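Local coordinates for 2-oxoglutarate dehydrogenase E3 component (Thermus thermophilus, PDB 2YQU), which probably oxidises protein-bound dihydrolipoyl groups with NAD(+), passing the electrons through a redox-active disulfide and one FAD per subunit, at residues A[204-209]-A[346-351]; A[290-293]-A[298-301]; A[317-322]-A[329-334]; A[333-338]-A[417-422]. All coordinates share one frame; numbering follows the deposited sequence.

Interaction 1: A[204-209]-A[346-351]; sequences PTMDLE and IAAVGY
M206 and the residues I346, A347 and A348 form a buried seam between two parts of the reductase: the lead-in to helix 208-221, within the nucleotide-binding region, and strand 345-350 of the antiparallel sheet in the dimerisation region. The contact is carried by one long, flexible side chain laid against the CG2 branch of I346 and the methyl of A348. M206 SD is nearest the carbonyl carbon of A347, at 3.8 Å, and rests 3.9 Å from both I346 CG2 and A348 CB. With CG beside the backbone N and a bend at chi2 (-66°), SD is laid against the strand, and the side chain crosses that of I346 at about a right angle. An unbranched methionine can follow such a surface, and alanine keeps the strand low enough to be approached. No direct hydrogen bond joins the segments; a water bridges them, accepting from D207 N (3.1 Å) and donating to A347 O (3.0 Å). D207 is the N-cap of the helix: its OD1, met from above the carboxylate plane, accepts from E209 N at 3.1 Å and also pairs with K387. M206 lies near V177, which binds NAD(+) in another structure of this protein. Around the seam, I346 continues onto V210, A214 and F218 of helix 208-221, M206 also packs on S338 and V340 of strand 338-340, and A347 faces V407 and L411 of helix 407-419.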
loop_
_atom_site.group_PDB
_atom_site.type_symbol
_atom_site.label_atom_id
_atom_site.label_comp_id
_atom_site.label_asym_id
_atom_site.label_seq_id
_atom_site.Cartn_x
_atom_site.Cartn_y
_atom_site.Cartn_z
ATOM N N PRO A 204 -2.321 16.412 -16.753
ATOM C CA PRO A 204 -1.862 17.772 -16.438
ATOM C C PRO A 204 -1.876 18.158 -14.952
ATOM O O PRO A 204 -1.184 19.111 -14.602
ATOM C CB PRO A 204 -2.828 18.660 -17.235
ATOM C CG PRO A 204 -4.045 17.848 -17.389
ATOM C CD PRO A 204 -3.558 16.430 -17.561
ATOM N N THR A 205 -2.627 17.454 -14.108
ATOM C CA THR A 205 -2.645 17.732 -12.670
ATOM C C THR A 205 -1.451 17.123 -11.943
ATOM O O THR A 205 -1.189 17.476 -10.800
ATOM C CB THR A 205 -3.935 17.213 -11.998
ATOM O OG1 THR A 205 -4.061 15.797 -12.183
ATOM C CG2 THR A 205 -5.182 17.802 -12.644
ATOM N N MET A 206 -0.763 16.184 -12.589
ATOM C CA MET A 206 0.437 15.581 -12.013
ATOM C C MET A 206 1.613 16.539 -12.112
ATOM O O MET A 206 1.596 17.499 -12.878
ATOM C CB MET A 206 0.795 14.271 -12.728
ATOM C CG MET A 206 -0.260 13.184 -12.642
ATOM S SD MET A 206 -0.473 12.580 -10.957
ATOM C CE MET A 206 -2.259 12.580 -10.811
ATOM N N ASP A 207 2.639 16.258 -11.315
ATOM C CA ASP A 207 3.944 16.886 -11.451
ATOM C C ASP A 207 4.502 16.578 -12.833
ATOM O O ASP A 207 4.338 15.466 -13.332
ATOM C CB ASP A 207 4.864 16.343 -10.368
ATOM C CG ASP A 207 6.222 17.005 -10.344
ATOM O OD1 ASP A 207 7.117 16.549 -11.068
ATOM O OD2 ASP A 207 6.499 17.967 -9.602
ATOM N N LEU A 208 5.146 17.566 -13.448
ATOM C CA LEU A 208 5.569 17.453 -14.843
ATOM C C LEU A 208 6.462 16.241 -15.050
ATOM O O LEU A 208 6.333 15.551 -16.047
ATOM C CB LEU A 208 6.298 18.720 -15.310
ATOM C CG LEU A 208 5.622 19.651 -16.320
ATOM C CD1 LEU A 208 4.180 19.938 -15.967
ATOM C CD2 LEU A 208 6.399 20.967 -16.436
ATOM N N GLU A 209 7.370 15.998 -14.109
ATOM C CA GLU A 209 8.261 14.832 -14.168
ATOM C C GLU A 209 7.479 13.513 -14.263
ATOM O O GLU A 209 7.829 12.614 -15.025
ATOM C CB GLU A 209 9.158 14.807 -12.929
ATOM C CG GLU A 209 10.515 14.168 -13.134
ATOM C CD GLU A 209 11.505 14.597 -12.070
ATOM O OE1 GLU A 209 11.185 14.451 -10.872
ATOM O OE2 GLU A 209 12.608 15.082 -12.436
ATOM N N ILE A 346 0.077 6.129 -10.776
ATOM C CA ILE A 346 0.648 7.458 -10.919
ATOM C C ILE A 346 -0.044 8.293 -9.857
ATOM O O ILE A 346 -1.266 8.219 -9.718
ATOM C CB ILE A 346 0.357 7.993 -12.341
ATOM C CG1 ILE A 346 0.796 6.969 -13.407
ATOM C CG2 ILE A 346 1.024 9.317 -12.566
ATOM C CD1 ILE A 346 0.291 7.249 -14.785
ATOM N N ALA A 347 0.696 9.079 -9.093
ATOM C CA ALA A 347 0.055 9.852 -8.024
ATOM C C ALA A 347 0.730 11.174 -7.668
ATOM O O ALA A 347 1.908 11.387 -7.926
ATOM C CB ALA A 347 -0.104 8.994 -6.785
ATOM N N ALA A 348 -0.062 12.050 -7.061
ATOM C CA ALA A 348 0.387 13.345 -6.580
ATOM C C ALA A 348 -0.355 13.709 -5.308
ATOM O O ALA A 348 -1.544 13.468 -5.175
ATOM C CB ALA A 348 0.148 14.412 -7.619
ATOM N N VAL A 349 0.361 14.301 -4.374
ATOM C CA VAL A 349 -0.256 14.889 -3.202
ATOM C C VAL A 349 0.510 16.160 -2.838
ATOM O O VAL A 349 1.735 16.239 -3.001
ATOM C CB VAL A 349 -0.363 13.882 -2.016
ATOM C CG1 VAL A 349 0.994 13.471 -1.521
ATOM C CG2 VAL A 349 -1.203 14.459 -0.885
ATOM N N GLY A 350 -0.216 17.160 -2.356
ATOM C CA GLY A 350 0.370 18.452 -2.057
ATOM C C GLY A 350 0.790 19.152 -3.335
ATOM O O GLY A 350 0.229 18.901 -4.405
ATOM N N TYR A 351 1.791 20.020 -3.231
ATOM C CA TYR A 351 2.193 20.871 -4.344
ATOM C C TYR A 351 3.150 20.158 -5.289
ATOM O O TYR A 351 4.008 19.387 -4.852
ATOM C CB TYR A 351 2.862 22.149 -3.821
ATOM C CG TYR A 351 1.902 23.135 -3.181
ATOM C CD1 TYR A 351 2.123 23.620 -1.894
ATOM C CD2 TYR A 351 0.780 23.585 -3.869
ATOM C CE1 TYR A 351 1.246 24.527 -1.311
ATOM C CE2 TYR A 351 -0.101 24.485 -3.299
ATOM C CZ TYR A 351 0.139 24.956 -2.023
ATOM O OH TYR A 351 -0.745 25.850 -1.459
HETATM O O HOH W 1 2.644 13.820 -9.457
#

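Interaction 2: A[290-293]-A[298-301]; sequences LRTR and YAIG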
loop_
_atom_site.group_PDB
_atom_site.type_symbol
_atom_site.label_atom_id
_atom_site.label_comp_id
_atom_site.label_asym_id
_atom_site.label_seq_id
_atom_site.Cartn_x
_atom_site.Cartn_y
_atom_site.Cartn_z
ATOM N N LEU A 290 -17.376 26.511 2.489
ATOM C CA LEU A 290 -18.222 25.901 1.461
ATOM C C LEU A 290 -19.627 26.507 1.395
ATOM O O LEU A 290 -20.533 25.910 0.831
ATOM C CB LEU A 290 -18.264 24.375 1.615
ATOM C CG LEU A 290 -16.864 23.757 1.562
ATOM C CD1 LEU A 290 -16.824 22.413 2.240
ATOM C CD2 LEU A 290 -16.380 23.669 0.114
ATOM N N ARG A 291 -19.801 27.705 1.953
ATOM C CA ARG A 291 -21.064 28.426 1.821
ATOM C C ARG A 291 -21.096 29.169 0.494
ATOM O O ARG A 291 -20.106 29.783 0.091
ATOM C CB ARG A 291 -21.234 29.474 2.924
ATOM C CG ARG A 291 -21.303 28.956 4.329
ATOM C CD ARG A 291 -21.246 30.085 5.367
ATOM N NE ARG A 291 -19.947 30.759 5.347
ATOM C CZ ARG A 291 -19.521 31.635 6.263
ATOM N NH1 ARG A 291 -20.265 31.947 7.315
ATOM N NH2 ARG A 291 -18.326 32.191 6.129
ATOM N N THR A 292 -22.250 29.155 -0.159
ATOM C CA THR A 292 -22.494 30.040 -1.287
ATOM C C THR A 292 -22.724 31.437 -0.722
ATOM O O THR A 292 -22.596 31.654 0.496
ATOM C CB THR A 292 -23.737 29.602 -2.096
ATOM O OG1 THR A 292 -24.910 29.723 -1.279
ATOM C CG2 THR A 292 -23.682 28.122 -2.479
ATOM N N ARG A 293 -23.089 32.373 -1.589
ATOM C CA ARG A 293 -23.375 33.734 -1.153
ATOM C C ARG A 293 -24.662 33.813 -0.317
ATOM O O ARG A 293 -24.874 34.794 0.398
ATOM C CB ARG A 293 -23.420 34.691 -2.349
ATOM C CG ARG A 293 -24.626 34.551 -3.252
ATOM C CD ARG A 293 -24.684 35.625 -4.327
ATOM N NE ARG A 293 -25.451 35.208 -5.498
ATOM C CZ ARG A 293 -25.339 35.754 -6.710
ATOM N NH1 ARG A 293 -26.095 35.304 -7.706
ATOM N NH2 ARG A 293 -24.468 36.736 -6.947
ATOM N N TYR A 298 -24.968 25.607 1.007
ATOM C CA TYR A 298 -23.587 25.212 0.813
ATOM C C TYR A 298 -23.471 24.468 -0.514
ATOM O O TYR A 298 -24.455 23.964 -1.036
ATOM C CB TYR A 298 -23.144 24.284 1.932
ATOM C CG TYR A 298 -23.040 24.906 3.316
ATOM C CD1 TYR A 298 -24.170 25.365 3.987
ATOM C CD2 TYR A 298 -21.822 24.975 3.970
ATOM C CE1 TYR A 298 -24.077 25.909 5.268
ATOM C CE2 TYR A 298 -21.717 25.515 5.249
ATOM C CZ TYR A 298 -22.843 25.982 5.888
ATOM O OH TYR A 298 -22.727 26.515 7.159
ATOM N N ALA A 299 -22.259 24.377 -1.044
ATOM C CA ALA A 299 -22.005 23.585 -2.253
ATOM C C ALA A 299 -20.654 22.899 -2.156
ATOM O O ALA A 299 -19.713 23.466 -1.607
ATOM C CB ALA A 299 -22.061 24.462 -3.482
ATOM N N ILE A 300 -20.578 21.687 -2.697
ATOM C CA ILE A 300 -19.410 20.809 -2.539
ATOM C C ILE A 300 -19.175 19.935 -3.765
ATOM O O ILE A 300 -20.048 19.764 -4.603
ATOM C CB ILE A 300 -19.594 19.862 -1.326
ATOM C CG1 ILE A 300 -20.824 18.957 -1.533
ATOM C CG2 ILE A 300 -19.680 20.653 -0.013
ATOM C CD1 ILE A 300 -20.940 17.766 -0.580
ATOM N N GLY A 301 -17.993 19.337 -3.821
ATOM C CA GLY A 301 -17.677 18.357 -4.832
ATOM C C GLY A 301 -17.400 18.945 -6.196
ATOM O O GLY A 301 -16.929 20.072 -6.324
#
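L290 meets the strand end with both its backbone and its side chain. Its carbonyl oxygen accepts from A299 N at 3.0 Å, nearly along the C=O axis, and the same oxygen lies 3.1 Å from Y298 CA in a CA-H...O contact. The side chain reaches over the A299 carbonyl, and L290 CD1 ends 4.0 Å from I300 CG2, the two aliphatic chains crossing at about a right angle; a branched leucine suits this buried corner. R291 follows, its backbone paired with that of Y298 in a single bridge. With CG set beside the backbone N (chi1 -63°), the arginine runs alongside the tyrosine, and R291 CG sits over one face of the ring, 3.9 Å from the centroid of the Y298 ring and offset toward the rim, a CH-pi contact. The guanidinium plane is turned 35° from the ring, and NE continues to a salt bridge with D287. The Y298 hydroxyl is hydrogen-bonded to H323. Replacing Y298 by an alanine would probably leave R291 CG without the ring face beneath it and H323 without its hydroxyl partner. T292 closes the contact by sending CG2 to within 4.1 Å of A299 CB, while its hydroxyl OG1 bonds to the I297 carbonyl. Strand 297-299 is an edge strand, within this chain, of the parallel sheet in the FAD-binding Rossmann-type domain, and the chain leaves it through I300, beside G12, to G301, which touches the FAD.

Interaction 3: A[317-322]-A[329-334]; sequences GIAAVE and GHVDYQ
The backbones of helix 310-326 and the chain returning past it approach to 4.6 Å between A319 CA and G329 CA, a close pass made by an alanine and a glycine. G329 has no side chain, and a CB there would run into the carbonyl oxygen of A319, so glycine fits where even alanine would collide; A319 O lies 3.9 Å from G329 CA. A319 supplies the side chain of the contact: its CB points at the passing chain, touching V331 CG2 at 3.7 Å and lying 3.8 Å from H330 N. In V331, CG1 stands anti to the backbone N (chi1 177°), which leaves CG2 for the alanine methyl and lets CG1 settle over the centre of the Y333 ring, 3.7 Å above its plane. One valine thus fills two places with its two branches. At the outer margin, a water lies 2.7 Å from E322 OE2, and its link to the backbone O of H330 is weak at best. The other oxygen of E322, OE1, forms a salt bridge with R19 of helix 11-22, and I318 packs on I453 of the second subunit. With no direct hydrogen bond between the segments, the union rests on close-fitting backbone and methyl surfaces, so shape rather than charge governs it.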
loop_
_atom_site.group_PDB
_atom_site.type_symbol
_atom_site.label_atom_id
_atom_site.label_comp_id
_atom_site.label_asym_id
_atom_site.label_seq_id
_atom_site.Cartn_x
_atom_site.Cartn_y
_atom_site.Cartn_z
ATOM N N GLY A 317 -18.076 17.518 1.955
ATOM C CA GLY A 317 -19.368 17.197 2.536
ATOM C C GLY A 317 -19.291 17.159 4.059
ATOM O O GLY A 317 -20.141 17.740 4.740
ATOM N N ILE A 318 -18.255 16.509 4.584
ATOM C CA ILE A 318 -18.036 16.423 6.029
ATOM C C ILE A 318 -17.848 17.821 6.621
ATOM O O ILE A 318 -18.481 18.169 7.635
ATOM C CB ILE A 318 -16.793 15.538 6.353
ATOM C CG1 ILE A 318 -17.022 14.076 5.938
ATOM C CG2 ILE A 318 -16.433 15.633 7.842
ATOM C CD1 ILE A 318 -18.111 13.375 6.647
ATOM N N ALA A 319 -16.982 18.619 5.996
ATOM C CA ALA A 319 -16.653 19.962 6.487
ATOM C C ALA A 319 -17.858 20.894 6.429
ATOM O O ALA A 319 -18.037 21.732 7.312
ATOM C CB ALA A 319 -15.500 20.557 5.683
ATOM N N ALA A 320 -18.677 20.743 5.393
ATOM C CA ALA A 320 -19.853 21.587 5.206
ATOM C C ALA A 320 -20.866 21.365 6.322
ATOM O O ALA A 320 -21.340 22.321 6.934
ATOM C CB ALA A 320 -20.502 21.308 3.860
ATOM N N VAL A 321 -21.177 20.103 6.600
ATOM C CA VAL A 321 -22.206 19.780 7.596
ATOM C C VAL A 321 -21.698 20.012 9.016
ATOM O O VAL A 321 -22.458 20.386 9.900
ATOM C CB VAL A 321 -22.799 18.352 7.421
ATOM C CG1 VAL A 321 -23.416 18.200 6.030
ATOM C CG2 VAL A 321 -21.779 17.264 7.684
ATOM N N GLU A 322 -20.406 19.805 9.230
ATOM C CA GLU A 322 -19.795 20.147 10.509
ATOM C C GLU A 322 -19.821 21.663 10.750
ATOM O O GLU A 322 -19.955 22.102 11.885
ATOM C CB GLU A 322 -18.374 19.584 10.577
ATOM C CG GLU A 322 -18.372 18.086 10.829
ATOM C CD GLU A 322 -16.990 17.489 11.018
ATOM O OE1 GLU A 322 -16.926 16.293 11.376
ATOM O OE2 GLU A 322 -15.973 18.199 10.805
ATOM N N GLY A 329 -15.398 24.318 10.276
ATOM C CA GLY A 329 -15.062 23.195 9.419
ATOM C C GLY A 329 -13.824 23.528 8.609
ATOM O O GLY A 329 -13.405 24.691 8.541
ATOM N N HIS A 330 -13.234 22.521 7.982
ATOM C CA HIS A 330 -12.001 22.740 7.233
ATOM C C HIS A 330 -11.608 21.486 6.461
ATOM O O HIS A 330 -11.744 20.368 6.952
ATOM C CB HIS A 330 -10.886 23.177 8.199
ATOM C CG HIS A 330 -9.501 23.081 7.637
ATOM N ND1 HIS A 330 -8.857 24.153 7.059
ATOM C CD2 HIS A 330 -8.628 22.048 7.591
ATOM C CE1 HIS A 330 -7.649 23.782 6.675
ATOM N NE2 HIS A 330 -7.484 22.509 6.985
ATOM N N VAL A 331 -11.160 21.691 5.228
ATOM C CA VAL A 331 -10.586 20.635 4.421
ATOM C C VAL A 331 -9.123 20.967 4.188
ATOM O O VAL A 331 -8.782 22.095 3.841
ATOM C CB VAL A 331 -11.278 20.523 3.054
ATOM C CG1 VAL A 331 -10.602 19.441 2.203
ATOM C CG2 VAL A 331 -12.767 20.227 3.244
ATOM N N ASP A 332 -8.262 19.981 4.386
ATOM C CA ASP A 332 -6.858 20.152 4.082
ATOM C C ASP A 332 -6.634 19.728 2.646
ATOM O O ASP A 332 -6.387 18.557 2.383
ATOM C CB ASP A 332 -5.990 19.324 5.019
ATOM C CG ASP A 332 -4.523 19.610 4.835
ATOM O OD1 ASP A 332 -4.175 20.371 3.899
ATOM O OD2 ASP A 332 -3.650 19.130 5.582
ATOM N N TYR A 333 -6.725 20.682 1.723
ATOM C CA TYR A 333 -6.568 20.383 0.290
ATOM C C TYR A 333 -5.170 19.862 -0.054
ATOM O O TYR A 333 -5.012 19.093 -0.999
ATOM C CB TYR A 333 -6.938 21.606 -0.561
ATOM C CG TYR A 333 -8.416 21.904 -0.463
ATOM C CD1 TYR A 333 -9.342 21.125 -1.148
ATOM C CD2 TYR A 333 -8.888 22.918 0.356
ATOM C CE1 TYR A 333 -10.702 21.364 -1.030
ATOM C CE2 TYR A 333 -10.258 23.166 0.474
ATOM C CZ TYR A 333 -11.149 22.380 -0.219
ATOM O OH TYR A 333 -12.506 22.614 -0.111
ATOM N N GLN A 334 -4.173 20.251 0.732
ATOM C CA GLN A 334 -2.784 19.812 0.505
ATOM C C GLN A 334 -2.511 18.346 0.864
ATOM O O GLN A 334 -1.450 17.803 0.521
ATOM C CB GLN A 334 -1.826 20.699 1.302
ATOM C CG GLN A 334 -1.886 22.150 0.907
ATOM C CD GLN A 334 -1.757 22.331 -0.581
ATOM O OE1 GLN A 334 -0.705 22.031 -1.155
ATOM N NE2 GLN A 334 -2.829 22.790 -1.223
HETATM O O HOH W 2 -14.331 18.984 8.771
#

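Interaction 4: A[333-338]-A[417-422]; sequences YQAIPS and ALFFKA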
loop_
_atom_site.group_PDB
_atom_site.type_symbol
_atom_site.label_atom_id
_atom_site.label_comp_id
_atom_site.label_asym_id
_atom_site.label_seq_id
_atom_site.Cartn_x
_atom_site.Cartn_y
_atom_site.Cartn_z
ATOM N N TYR A 333 -6.725 20.682 1.723
ATOM C CA TYR A 333 -6.568 20.383 0.290
ATOM C C TYR A 333 -5.170 19.862 -0.054
ATOM O O TYR A 333 -5.012 19.093 -0.999
ATOM C CB TYR A 333 -6.938 21.606 -0.561
ATOM C CG TYR A 333 -8.416 21.904 -0.463
ATOM C CD1 TYR A 333 -9.342 21.125 -1.148
ATOM C CD2 TYR A 333 -8.888 22.918 0.356
ATOM C CE1 TYR A 333 -10.702 21.364 -1.030
ATOM C CE2 TYR A 333 -10.258 23.166 0.474
ATOM C CZ TYR A 333 -11.149 22.380 -0.219
ATOM O OH TYR A 333 -12.506 22.614 -0.111
ATOM N N GLN A 334 -4.173 20.251 0.732
ATOM C CA GLN A 334 -2.784 19.812 0.505
ATOM C C GLN A 334 -2.511 18.346 0.864
ATOM O O GLN A 334 -1.450 17.803 0.521
ATOM C CB GLN A 334 -1.826 20.699 1.302
ATOM C CG GLN A 334 -1.886 22.150 0.907
ATOM C CD GLN A 334 -1.757 22.331 -0.581
ATOM O OE1 GLN A 334 -0.705 22.031 -1.155
ATOM N NE2 GLN A 334 -2.829 22.790 -1.223
ATOM N N ALA A 335 -3.449 17.710 1.557
ATOM C CA ALA A 335 -3.301 16.313 1.952
ATOM C C ALA A 335 -4.173 15.371 1.123
ATOM O O ALA A 335 -4.272 14.192 1.440
ATOM C CB ALA A 335 -3.613 16.159 3.432
ATOM N N ILE A 336 -4.822 15.903 0.081
ATOM C CA ILE A 336 -5.702 15.110 -0.774
ATOM C C ILE A 336 -4.909 14.533 -1.940
ATOM O O ILE A 336 -4.459 15.288 -2.810
ATOM C CB ILE A 336 -6.864 15.987 -1.312
ATOM C CG1 ILE A 336 -7.795 16.359 -0.159
ATOM C CG2 ILE A 336 -7.627 15.259 -2.420
ATOM C CD1 ILE A 336 -8.955 17.293 -0.563
ATOM N N PRO A 337 -4.744 13.211 -1.983
ATOM C CA PRO A 337 -4.035 12.581 -3.102
ATOM C C PRO A 337 -4.869 12.509 -4.368
ATOM O O PRO A 337 -6.100 12.420 -4.313
ATOM C CB PRO A 337 -3.770 11.169 -2.593
ATOM C CG PRO A 337 -4.865 10.903 -1.655
ATOM C CD PRO A 337 -5.188 12.208 -0.999
ATOM N N SER A 338 -4.184 12.568 -5.501
ATOM C CA SER A 338 -4.789 12.316 -6.795
ATOM C C SER A 338 -4.029 11.147 -7.405
ATOM O O SER A 338 -2.802 11.179 -7.494
ATOM C CB SER A 338 -4.708 13.560 -7.675
ATOM O OG SER A 338 -5.261 13.302 -8.955
ATOM N N ALA A 417 1.232 12.033 6.172
ATOM C CA ALA A 417 2.337 12.870 6.618
ATOM C C ALA A 417 2.043 14.359 6.367
ATOM O O ALA A 417 2.271 15.197 7.247
ATOM C CB ALA A 417 3.633 12.439 5.962
ATOM N N LEU A 418 1.491 14.673 5.197
ATOM C CA LEU A 418 1.091 16.048 4.863
ATOM C C LEU A 418 -0.008 16.571 5.790
ATOM O O LEU A 418 0.052 17.724 6.234
ATOM C CB LEU A 418 0.635 16.132 3.405
ATOM C CG LEU A 418 1.825 16.377 2.476
ATOM C CD1 LEU A 418 1.600 15.808 1.094
ATOM C CD2 LEU A 418 2.121 17.868 2.396
ATOM N N PHE A 419 -0.987 15.718 6.087
ATOM C CA PHE A 419 -2.069 16.038 7.025
ATOM C C PHE A 419 -1.507 16.340 8.412
ATOM O O PHE A 419 -2.003 17.224 9.095
ATOM C CB PHE A 419 -3.078 14.881 7.110
ATOM C CG PHE A 419 -4.331 15.215 7.869
ATOM C CD1 PHE A 419 -5.214 16.167 7.385
ATOM C CD2 PHE A 419 -4.639 14.560 9.060
ATOM C CE1 PHE A 419 -6.379 16.466 8.071
ATOM C CE2 PHE A 419 -5.808 14.864 9.751
ATOM C CZ PHE A 419 -6.669 15.822 9.255
ATOM N N PHE A 420 -0.444 15.627 8.791
ATOM C CA PHE A 420 0.225 15.821 10.083
ATOM C C PHE A 420 1.257 16.953 10.046
ATOM O O PHE A 420 1.940 17.184 11.044
ATOM C CB PHE A 420 0.949 14.534 10.513
ATOM C CG PHE A 420 0.041 13.427 11.001
ATOM C CD1 PHE A 420 -1.327 13.614 11.149
ATOM C CD2 PHE A 420 0.574 12.190 11.319
ATOM C CE1 PHE A 420 -2.133 12.599 11.601
ATOM C CE2 PHE A 420 -0.238 11.168 11.765
ATOM C CZ PHE A 420 -1.593 11.375 11.904
ATOM N N LYS A 421 1.381 17.637 8.906
ATOM C CA LYS A 421 2.333 18.744 8.732
ATOM C C LYS A 421 3.756 18.279 9.034
ATOM O O LYS A 421 4.563 19.003 9.631
ATOM C CB LYS A 421 1.937 19.952 9.594
ATOM C CG LYS A 421 0.492 20.403 9.356
ATOM C CD LYS A 421 0.202 21.775 9.957
ATOM C CE LYS A 421 -1.044 22.412 9.344
ATOM N NZ LYS A 421 -2.276 21.616 9.579
ATOM N N ALA A 422 4.045 17.065 8.577
ATOM C CA ALA A 422 5.299 16.375 8.868
ATOM C C ALA A 422 6.453 17.019 8.151
ATOM O O ALA A 422 6.287 17.591 7.077
ATOM C CB ALA A 422 5.208 14.921 8.437
#
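L418 and A335 bring the last turn of helix 407-419 against the short 3-10 turn at 333-335. Followed outward, the leucine begins with L418 CB, which lies 3.9 Å from Q334 O and 4.2 Å from both CA and CB of A335. Its next atom, CG, sits near the same carbonyl oxygen, and the two methyls then spread beside it, L418 CD1 coming to 3.7 Å of Q334 O and CD2 a little farther away. The whole side chain therefore lies along the backbone of the turn, and a branched aliphatic residue suits it because it can cover a peptide group without competing for its bonds. A335 answers from the turn with a single methyl aimed at the helix: A335 CB is 3.8 Å from F419 N and 3.9 Å from F419 CB. The small alanine side chain suits this close approach to the helix backbone. F419 places CG anti to its own N (chi1 -170°), which carries the ring past the turn, with the alanine methyl at the ring edge, near its plane. No hydrogen bond crosses between the segments. The helix itself finishes in a Schellman motif at K421, whose amide bonds back to L418 O at 3.0 Å, while A422 N reaches A417 O. At the dimer interface F420 meets F420 of the second subunit, their planes about 45° apart, and P337 packs on A433 of that subunit. Strand 397-404 backs this helix end through I397, which L418 and A422 both touch, and S338, farther along the chain, leads into strand 338-340 beside strand 345-350.

In the fold
Interactions 1 and 2 are buried, whereas 3 and 4 are only partly so and both touch the second subunit. Interactions 2 and 3 belong to neighbouring elements of the FAD-binding part, strand 297-299 and helix 310-326, and pack together through I300 and G317. Interactions 3 and 4 share Y333 and Q334, so the chain leaving that helix passes directly to the dimerisation region. There interactions 1 and 4 meet: S338 N probably bonds to A348 O, and V349 packs on L418. Only interaction 2 has a direct backbone hydrogen bond across it; interaction 1 adds a bridging water to apolar packing, interaction 3 at most a weak water link at its margin, and interaction 4 relies on packing alone.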